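Local coordinates for putative large adhesion protein (Lap) involved in biofilm formation (Marinobacter hydrocarbonoclasticus ATCC 49840, PDB 6M8M) that probably mediates adhesion in biofilm formation, through a calcium-containing PA14 domain that binds glucose, at residues G51-S55 against S112-V116; G37-E41 against K117-N121; V60-I64 against E176-W180. All blocks are in the same frame, centred on the assembly; numbering follows the deposited sequence.

Contact 1: G51-S55 against S112-V116; sequences GGNLS and SDAIV. With CA (calcium ion), chain D.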
loop_
_atom_site.group_PDB
_atom_site.type_symbol
_atom_site.label_atom_id
_atom_site.label_comp_id
_atom_site.label_asym_id
_atom_site.label_seq_id
_atom_site.Cartn_x
_atom_site.Cartn_y
_atom_site.Cartn_z
ATOM N N GLY A 51 -20.696 -4.745 1.336
ATOM C CA GLY A 51 -21.018 -4.120 0.082
ATOM C C GLY A 51 -20.527 -4.903 -1.115
ATOM O O GLY A 51 -20.246 -6.095 -1.024
ATOM N N GLY A 52 -20.426 -4.235 -2.253
ATOM C CA GLY A 52 -20.040 -4.886 -3.482
ATOM C C GLY A 52 -18.544 -5.120 -3.575
ATOM O O GLY A 52 -17.752 -4.768 -2.693
ATOM N N ASN A 53 -18.151 -5.742 -4.679
ATOM C CA ASN A 53 -16.744 -6.008 -4.934
ATOM C C ASN A 53 -15.923 -4.733 -4.812
ATOM O O ASN A 53 -16.359 -3.661 -5.229
ATOM C CB ASN A 53 -16.610 -6.565 -6.348
ATOM C CG ASN A 53 -15.244 -7.132 -6.615
ATOM O OD1 ASN A 53 -14.544 -7.562 -5.696
ATOM N ND2 ASN A 53 -14.850 -7.141 -7.873
ATOM N N LEU A 54 -14.733 -4.838 -4.238
ATOM C CA LEU A 54 -13.825 -3.700 -4.244
ATOM C C LEU A 54 -13.366 -3.443 -5.667
ATOM O O LEU A 54 -12.912 -4.356 -6.358
ATOM C CB LEU A 54 -12.618 -3.956 -3.356
ATOM C CG LEU A 54 -12.943 -4.069 -1.868
ATOM C CD1 LEU A 54 -11.633 -4.232 -1.092
ATOM C CD2 LEU A 54 -13.722 -2.877 -1.338
ATOM N N SER A 55 -13.471 -2.200 -6.109
ATOM C CA SER A 55 -13.069 -1.899 -7.477
ATOM C C SER A 55 -12.571 -0.481 -7.710
ATOM O O SER A 55 -12.153 -0.200 -8.835
ATOM C CB SER A 55 -14.212 -2.179 -8.445
ATOM O OG SER A 55 -15.240 -1.241 -8.220
ATOM N N SER A 112 -13.198 -12.217 1.789
ATOM C CA SER A 112 -13.129 -12.313 0.335
ATOM C C SER A 112 -12.163 -11.298 -0.257
ATOM O O SER A 112 -11.471 -11.595 -1.240
ATOM C CB SER A 112 -14.528 -12.110 -0.252
ATOM O OG SER A 112 -15.053 -10.836 0.073
ATOM N N ASP A 113 -12.155 -10.080 0.277
ATOM C CA ASP A 113 -11.416 -8.947 -0.252
ATOM C C ASP A 113 -10.540 -8.396 0.868
ATOM O O ASP A 113 -10.773 -8.647 2.052
ATOM C CB ASP A 113 -12.359 -7.844 -0.742
ATOM C CG ASP A 113 -13.252 -8.262 -1.924
ATOM O OD1 ASP A 113 -13.916 -9.328 -1.866
ATOM O OD2 ASP A 113 -13.308 -7.516 -2.925
ATOM N N ALA A 114 -9.563 -7.566 0.518
ATOM C CA ALA A 114 -8.657 -7.047 1.534
ATOM C C ALA A 114 -8.102 -5.704 1.101
ATOM O O ALA A 114 -7.912 -5.446 -0.085
ATOM C CB ALA A 114 -7.517 -8.026 1.785
ATOM N N ILE A 115 -7.810 -4.865 2.091
ATOM C CA ILE A 115 -7.291 -3.520 1.875
ATOM C C ILE A 115 -6.058 -3.344 2.746
ATOM O O ILE A 115 -6.056 -3.752 3.918
ATOM C CB ILE A 115 -8.350 -2.465 2.255
ATOM C CG1 ILE A 115 -9.567 -2.554 1.329
ATOM C CG2 ILE A 115 -7.778 -1.063 2.230
ATOM C CD1 ILE A 115 -10.809 -1.896 1.877
ATOM N N VAL A 116 -5.026 -2.702 2.192
ATOM C CA VAL A 116 -3.842 -2.317 2.955
ATOM C C VAL A 116 -3.659 -0.816 2.822
ATOM O O VAL A 116 -3.774 -0.261 1.720
ATOM C CB VAL A 116 -2.586 -3.049 2.443
ATOM C CG1 VAL A 116 -1.338 -2.559 3.169
ATOM C CG2 VAL A 116 -2.753 -4.541 2.580
HETATM CA CA CA D . -14.299 -9.394 -4.265
HETATM O O HOH W 1 -14.420 -10.364 -6.526
#
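The irregular loop 51-55 passes the first residues of strand 113-116 without backbone pairing, Leu-54 and Asp-113 coming nearest with their CA atoms 7.0 Å apart. A calcium ion joins the two. Asp-113 chelates it with both carboxylate oxygens, OD1 at 2.4 Å and OD2 at 2.5 Å, while Asn-53 offers its amide OD1 at 2.3 Å. With CG swung opposite the backbone N (chi1 -168°), the Asn-53 amide reaches the ion almost perpendicular to the carboxylate, the planes 79° apart. An asparagine suits the place because its amide oxygen is a good hard ligand for calcium and brings no charge of its own. The OD2 of Asp-113 also takes a weak, nearly straight hydrogen bond from the Leu-54 backbone N (3.3 Å), and its OD1 accepts one from Ser-112 OG on the anti side, which would steady the carboxylate. Leu-54 then turns its branched end inward, CD1 lying 3.6 Å from Ile-115 CG1, an apolar contact beside the metal site that joins loop to strand. Gln-47 OE1 and Gln-182 O complete the protein ligands. Strand 38-45 pairs with 113-122, and Ile-115 also packs under helix 57-66 and against Trp-180 of strand 174-181.

Contact 2: G37-E41 against K117-N121; sequences GLFGE and KLTGN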
loop_
_atom_site.group_PDB
_atom_site.type_symbol
_atom_site.label_atom_id
_atom_site.label_comp_id
_atom_site.label_asym_id
_atom_site.label_seq_id
_atom_site.Cartn_x
_atom_site.Cartn_y
_atom_site.Cartn_z
ATOM N N GLY A 37 10.415 2.941 8.343
ATOM C CA GLY A 37 9.383 2.224 7.624
ATOM C C GLY A 37 8.048 2.927 7.715
ATOM O O GLY A 37 7.911 4.011 8.278
ATOM N N LEU A 38 7.041 2.291 7.122
ATOM C CA LEU A 38 5.695 2.834 7.064
ATOM C C LEU A 38 4.795 2.138 8.069
ATOM O O LEU A 38 4.977 0.961 8.390
ATOM C CB LEU A 38 5.110 2.626 5.667
ATOM C CG LEU A 38 5.939 3.369 4.623
ATOM C CD1 LEU A 38 6.075 2.611 3.328
ATOM C CD2 LEU A 38 5.397 4.754 4.364
ATOM N N PHE A 39 3.819 2.877 8.562
ATOM C CA PHE A 39 2.796 2.298 9.412
ATOM C C PHE A 39 1.783 1.587 8.527
ATOM O O PHE A 39 1.201 2.202 7.618
ATOM C CB PHE A 39 2.116 3.405 10.201
ATOM C CG PHE A 39 1.075 2.903 11.143
ATOM C CD1 PHE A 39 1.413 2.084 12.200
ATOM C CD2 PHE A 39 -0.252 3.242 10.973
ATOM C CE1 PHE A 39 0.436 1.605 13.070
ATOM C CE2 PHE A 39 -1.225 2.769 11.841
ATOM C CZ PHE A 39 -0.879 1.956 12.881
ATOM N N GLY A 40 1.564 0.302 8.778
ATOM C CA GLY A 40 0.677 -0.520 7.966
ATOM C C GLY A 40 -0.617 -0.840 8.696
ATOM O O GLY A 40 -0.606 -1.170 9.891
ATOM N N GLU A 41 -1.711 -0.763 7.960
ATOM C CA GLU A 41 -3.032 -1.144 8.426
ATOM C C GLU A 41 -3.643 -2.115 7.436
ATOM O O GLU A 41 -3.586 -1.897 6.218
ATOM C CB GLU A 41 -3.920 0.093 8.535
ATOM C CG GLU A 41 -3.474 1.039 9.634
ATOM C CD GLU A 41 -4.154 2.389 9.561
ATOM O OE1 GLU A 41 -5.275 2.513 10.097
ATOM O OE2 GLU A 41 -3.581 3.325 8.961
ATOM N N LYS A 117 -3.362 -0.157 3.937
ATOM C CA LYS A 117 -2.985 1.247 3.951
ATOM C C LYS A 117 -1.615 1.376 4.579
ATOM O O LYS A 117 -1.327 0.734 5.592
ATOM C CB LYS A 117 -4.009 2.046 4.728
ATOM C CG LYS A 117 -3.685 3.510 4.859
ATOM C CD LYS A 117 -4.867 4.235 5.482
ATOM C CE LYS A 117 -4.550 5.670 5.813
ATOM N NZ LYS A 117 -5.758 6.313 6.414
ATOM N N LEU A 118 -0.776 2.186 3.969
ATOM C CA LEU A 118 0.565 2.463 4.463
ATOM C C LEU A 118 0.736 3.962 4.568
ATOM O O LEU A 118 0.435 4.684 3.618
ATOM C CB LEU A 118 1.612 1.889 3.501
ATOM C CG LEU A 118 1.669 0.359 3.453
ATOM C CD1 LEU A 118 2.227 -0.128 2.131
ATOM C CD2 LEU A 118 2.522 -0.171 4.596
ATOM N N THR A 119 1.241 4.433 5.702
ATOM C CA THR A 119 1.427 5.861 5.905
ATOM C C THR A 119 2.770 6.146 6.567
ATOM O O THR A 119 3.315 5.334 7.315
ATOM C CB THR A 119 0.321 6.498 6.748
ATOM O OG1 THR A 119 0.196 5.781 7.972
ATOM C CG2 THR A 119 -1.000 6.483 6.025
ATOM N N GLY A 120 3.288 7.328 6.279
ATOM C CA GLY A 120 4.505 7.771 6.911
ATOM C C GLY A 120 4.914 9.104 6.342
ATOM O O GLY A 120 4.129 9.785 5.684
ATOM N N ASN A 121 6.153 9.465 6.613
ATOM C CA ASN A 121 6.772 10.675 6.095
ATOM C C ASN A 121 8.000 10.288 5.299
ATOM O O ASN A 121 8.751 9.398 5.691
ATOM C CB ASN A 121 7.133 11.597 7.240
ATOM C CG ASN A 121 5.905 12.130 7.943
ATOM O OD1 ASN A 121 4.976 12.614 7.308
ATOM N ND2 ASN A 121 5.887 12.019 9.263
HETATM O O HOH W 2 -1.376 3.506 7.602
HETATM O O HOH W 3 -6.541 4.850 8.826
#
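Phe-39 lies alongside Thr-119, its CB 3.8 Å from OG1, and the hydroxyl oxygen sits in the plane of the ring at its edge. The two belong to neighbouring antiparallel strands, 38-45 and 113-122, in one sheet of the PA14 beta-sandwich. Phe-39/Thr-119 and Glu-41/Lys-117 are hydrogen-bonded pairs, each closed by two backbone bonds of 2.8 to 2.9 Å between the N of one residue and the O of the other; Gly-40/Leu-118 between them is a non-hydrogen-bonded pair. The segments 38-41 and 117-121 run at 159° to each other, close to antiparallel.

The sheet has two different faces here. On one, Leu-38 and Leu-118, both buried, meet through CB and CD2, 4.0 Å apart. Glycines suit the positions beside these leucines: Leu-118 CD2 lies 3.9 Å from the CA of Gly-40, and with no side chain on Gly-120 the Leu-38 CD2 can lie close to its backbone N. The other face, partly exposed, carries Phe-39, Glu-41, Lys-117 and Thr-119, mixing polar and apolar groups. Glu-41 and Lys-117 run side by side in the same direction; the lysine, extended with CG opposite its backbone N (chi1 177°), lays its methylenes along the carboxylate, CD 3.8 Å from OE2. A water knits this face together, bonded to Phe-39 O, Glu-41 OE2 and Thr-119 OG1. The charged ends themselves stay beyond salt-bridge range, and the gap is spanned by a second water, which donates to Glu-41 OE1 and accepts from Lys-117 NZ, each at 2.9 Å.

Contact 3: V60-I64 against E176-W180; sequences VKAFI and EIVYW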
loop_
_atom_site.group_PDB
_atom_site.type_symbol
_atom_site.label_atom_id
_atom_site.label_comp_id
_atom_site.label_asym_id
_atom_site.label_seq_id
_atom_site.Cartn_x
_atom_site.Cartn_y
_atom_site.Cartn_z
ATOM N N VAL A 60 -12.686 2.201 -1.579
ATOM C CA VAL A 60 -11.731 1.678 -0.607
ATOM C C VAL A 60 -11.473 2.700 0.492
ATOM O O VAL A 60 -11.462 2.370 1.683
ATOM C CB VAL A 60 -10.453 1.237 -1.342
ATOM C CG1 VAL A 60 -9.284 1.043 -0.396
ATOM C CG2 VAL A 60 -10.727 -0.033 -2.139
ATOM N N LYS A 61 -11.254 3.955 0.110
ATOM C CA LYS A 61 -11.026 4.998 1.100
ATOM C C LYS A 61 -12.221 5.161 2.024
ATOM O O LYS A 61 -12.056 5.449 3.216
ATOM C CB LYS A 61 -10.703 6.322 0.427
ATOM C CG LYS A 61 -9.309 6.360 -0.144
ATOM C CD LYS A 61 -8.926 7.742 -0.616
ATOM C CE LYS A 61 -7.478 7.791 -1.102
ATOM N NZ LYS A 61 -6.478 7.752 0.004
ATOM N N ALA A 62 -13.435 5.021 1.494
ATOM C CA ALA A 62 -14.618 5.158 2.337
ATOM C C ALA A 62 -14.683 4.043 3.362
ATOM O O ALA A 62 -15.079 4.272 4.512
ATOM C CB ALA A 62 -15.886 5.169 1.484
ATOM N N PHE A 63 -14.330 2.822 2.967
ATOM C CA PHE A 63 -14.327 1.731 3.932
ATOM C C PHE A 63 -13.267 1.968 5.005
ATOM O O PHE A 63 -13.527 1.809 6.212
ATOM C CB PHE A 63 -14.093 0.390 3.244
ATOM C CG PHE A 63 -14.347 -0.778 4.144
ATOM C CD1 PHE A 63 -15.640 -1.205 4.396
ATOM C CD2 PHE A 63 -13.302 -1.437 4.764
ATOM C CE1 PHE A 63 -15.884 -2.264 5.245
ATOM C CE2 PHE A 63 -13.543 -2.519 5.601
ATOM C CZ PHE A 63 -14.832 -2.919 5.848
ATOM N N ILE A 64 -12.063 2.365 4.589
ATOM C CA ILE A 64 -11.006 2.650 5.558
ATOM C C ILE A 64 -11.472 3.698 6.558
ATOM O O ILE A 64 -11.281 3.550 7.771
ATOM C CB ILE A 64 -9.734 3.122 4.834
ATOM C CG1 ILE A 64 -9.084 1.993 4.037
ATOM C CG2 ILE A 64 -8.763 3.742 5.825
ATOM C CD1 ILE A 64 -8.020 2.478 3.079
ATOM N N GLU A 176 0.830 8.579 1.719
ATOM C CA GLU A 176 -0.298 7.716 2.045
ATOM C C GLU A 176 -0.554 6.814 0.860
ATOM O O GLU A 176 -0.732 7.298 -0.264
ATOM C CB GLU A 176 -1.554 8.512 2.371
ATOM C CG GLU A 176 -2.763 7.618 2.612
ATOM C CD GLU A 176 -3.957 8.350 3.189
ATOM O OE1 GLU A 176 -3.759 9.253 4.029
ATOM O OE2 GLU A 176 -5.099 8.007 2.805
ATOM N N ILE A 177 -0.560 5.513 1.109
ATOM C CA ILE A 177 -0.788 4.496 0.091
ATOM C C ILE A 177 -2.007 3.701 0.497
ATOM O O ILE A 177 -2.086 3.235 1.643
ATOM C CB ILE A 177 0.426 3.561 -0.021
ATOM C CG1 ILE A 177 1.670 4.359 -0.411
ATOM C CG2 ILE A 177 0.158 2.421 -0.991
ATOM C CD1 ILE A 177 2.950 3.711 -0.003
ATOM N N VAL A 178 -2.937 3.520 -0.430
ATOM C CA VAL A 178 -4.006 2.544 -0.245
ATOM C C VAL A 178 -3.911 1.542 -1.387
ATOM O O VAL A 178 -3.538 1.895 -2.514
ATOM C CB VAL A 178 -5.412 3.163 -0.135
ATOM C CG1 VAL A 178 -5.486 4.131 1.041
ATOM C CG2 VAL A 178 -5.818 3.821 -1.424
ATOM N N TYR A 179 -4.251 0.297 -1.094
ATOM C CA TYR A 179 -4.093 -0.832 -2.004
ATOM C C TYR A 179 -5.209 -1.811 -1.678
ATOM O O TYR A 179 -5.612 -1.925 -0.511
ATOM C CB TYR A 179 -2.691 -1.505 -1.830
ATOM C CG TYR A 179 -2.695 -2.941 -2.267
ATOM C CD1 TYR A 179 -2.536 -3.293 -3.597
ATOM C CD2 TYR A 179 -2.954 -3.947 -1.354
ATOM C CE1 TYR A 179 -2.612 -4.615 -4.004
ATOM C CE2 TYR A 179 -3.042 -5.260 -1.744
ATOM C CZ TYR A 179 -2.886 -5.591 -3.069
ATOM O OH TYR A 179 -3.021 -6.903 -3.412
ATOM N N TRP A 180 -5.696 -2.538 -2.683
ATOM C CA TRP A 180 -6.662 -3.592 -2.398
ATOM C C TRP A 180 -6.488 -4.799 -3.293
ATOM O O TRP A 180 -5.934 -4.729 -4.400
ATOM C CB TRP A 180 -8.097 -3.081 -2.503
ATOM C CG TRP A 180 -8.586 -2.804 -3.892
ATOM C CD1 TRP A 180 -9.258 -3.654 -4.700
ATOM C CD2 TRP A 180 -8.468 -1.575 -4.613
ATOM N NE1 TRP A 180 -9.566 -3.043 -5.886
ATOM C CE2 TRP A 180 -9.093 -1.762 -5.859
ATOM C CE3 TRP A 180 -7.886 -0.332 -4.328
ATOM C CZ2 TRP A 180 -9.180 -0.750 -6.816
ATOM C CZ3 TRP A 180 -7.973 0.675 -5.278
ATOM C CH2 TRP A 180 -8.614 0.457 -6.508
HETATM O O HOH W 4 -3.713 7.222 -1.104
#
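Helix 57-66 packs across one face of the sheet that carries strand 174-181, and residues 60-64 and 176-180 form the joint. The two segment axes lie 9.7 Å apart at 106°, so the helix runs roughly crosswise and only one side of it meets the strand. Val-60, Ile-64 and Val-178, with the indole of Trp-180, make the apolar part. Val-60 puts CG2 close to the indole of Trp-180, 3.6 Å from CE3 and nearly as close to CD2. Ile-64, one turn later and tied to Val-60 O by its backbone N, extends CD1 to within 3.6 Å of Val-178 CG1. Val-178, short and beta-branched, meets it with a methyl close to the backbone, while Val-60 CG1 approaches the same valine more loosely.

Strand alternation explains the residue types in this PA14 beta-sandwich: Glu-176, Val-178 and Trp-180 turn to the helix, whereas Ile-177 and Tyr-179 turn the other way and pack on strand 186-194 of the second sheet. The broad indole lies at the end of the contact nearer the sugar, its side chain about 7 Å from the bound glucose; it also touches Leu-54 of the loop, and NE1 is held by Asn-154 OD1.

At the other end the interface becomes polar. Lys-61 starts off to one side, then a bend at its last torsion (chi4 -74°) brings NZ to Glu-176 OE2 at 3.1 Å, a salt bridge in which the two side chains arrive from opposite directions. The ammonium passes over Val-178, with CG1 3.9 Å from NZ. A water accepts from Lys-61 NZ at 3.0 Å and donates to the backbone O of Glu-176.

In the fold
The three contacts meet on one antiparallel sheet, in which strand 113-122 lies between strands 38-45 and 174-181. Contacts 1 and 2 share this strand: contact 1 takes its calcium-bound start and contact 2 its later part, their centres about 20 Å apart. Contact 3 lies nearer both, about 10 and 12 Å centre to centre. Along the chain contact 1 is nested within the loop closed by contact 2, whereas contact 3 crosses both. The backbone hydrogen-bonding pairs Val-116/Tyr-179 and Leu-118/Ile-177 join its strand to the central one. Helix 57-66 packs on part of one face of this sheet. Gln-182, just after strand 174-181, belongs to both contact 1's calcium site and the glucose pocket, consistent with structural coupling of the two.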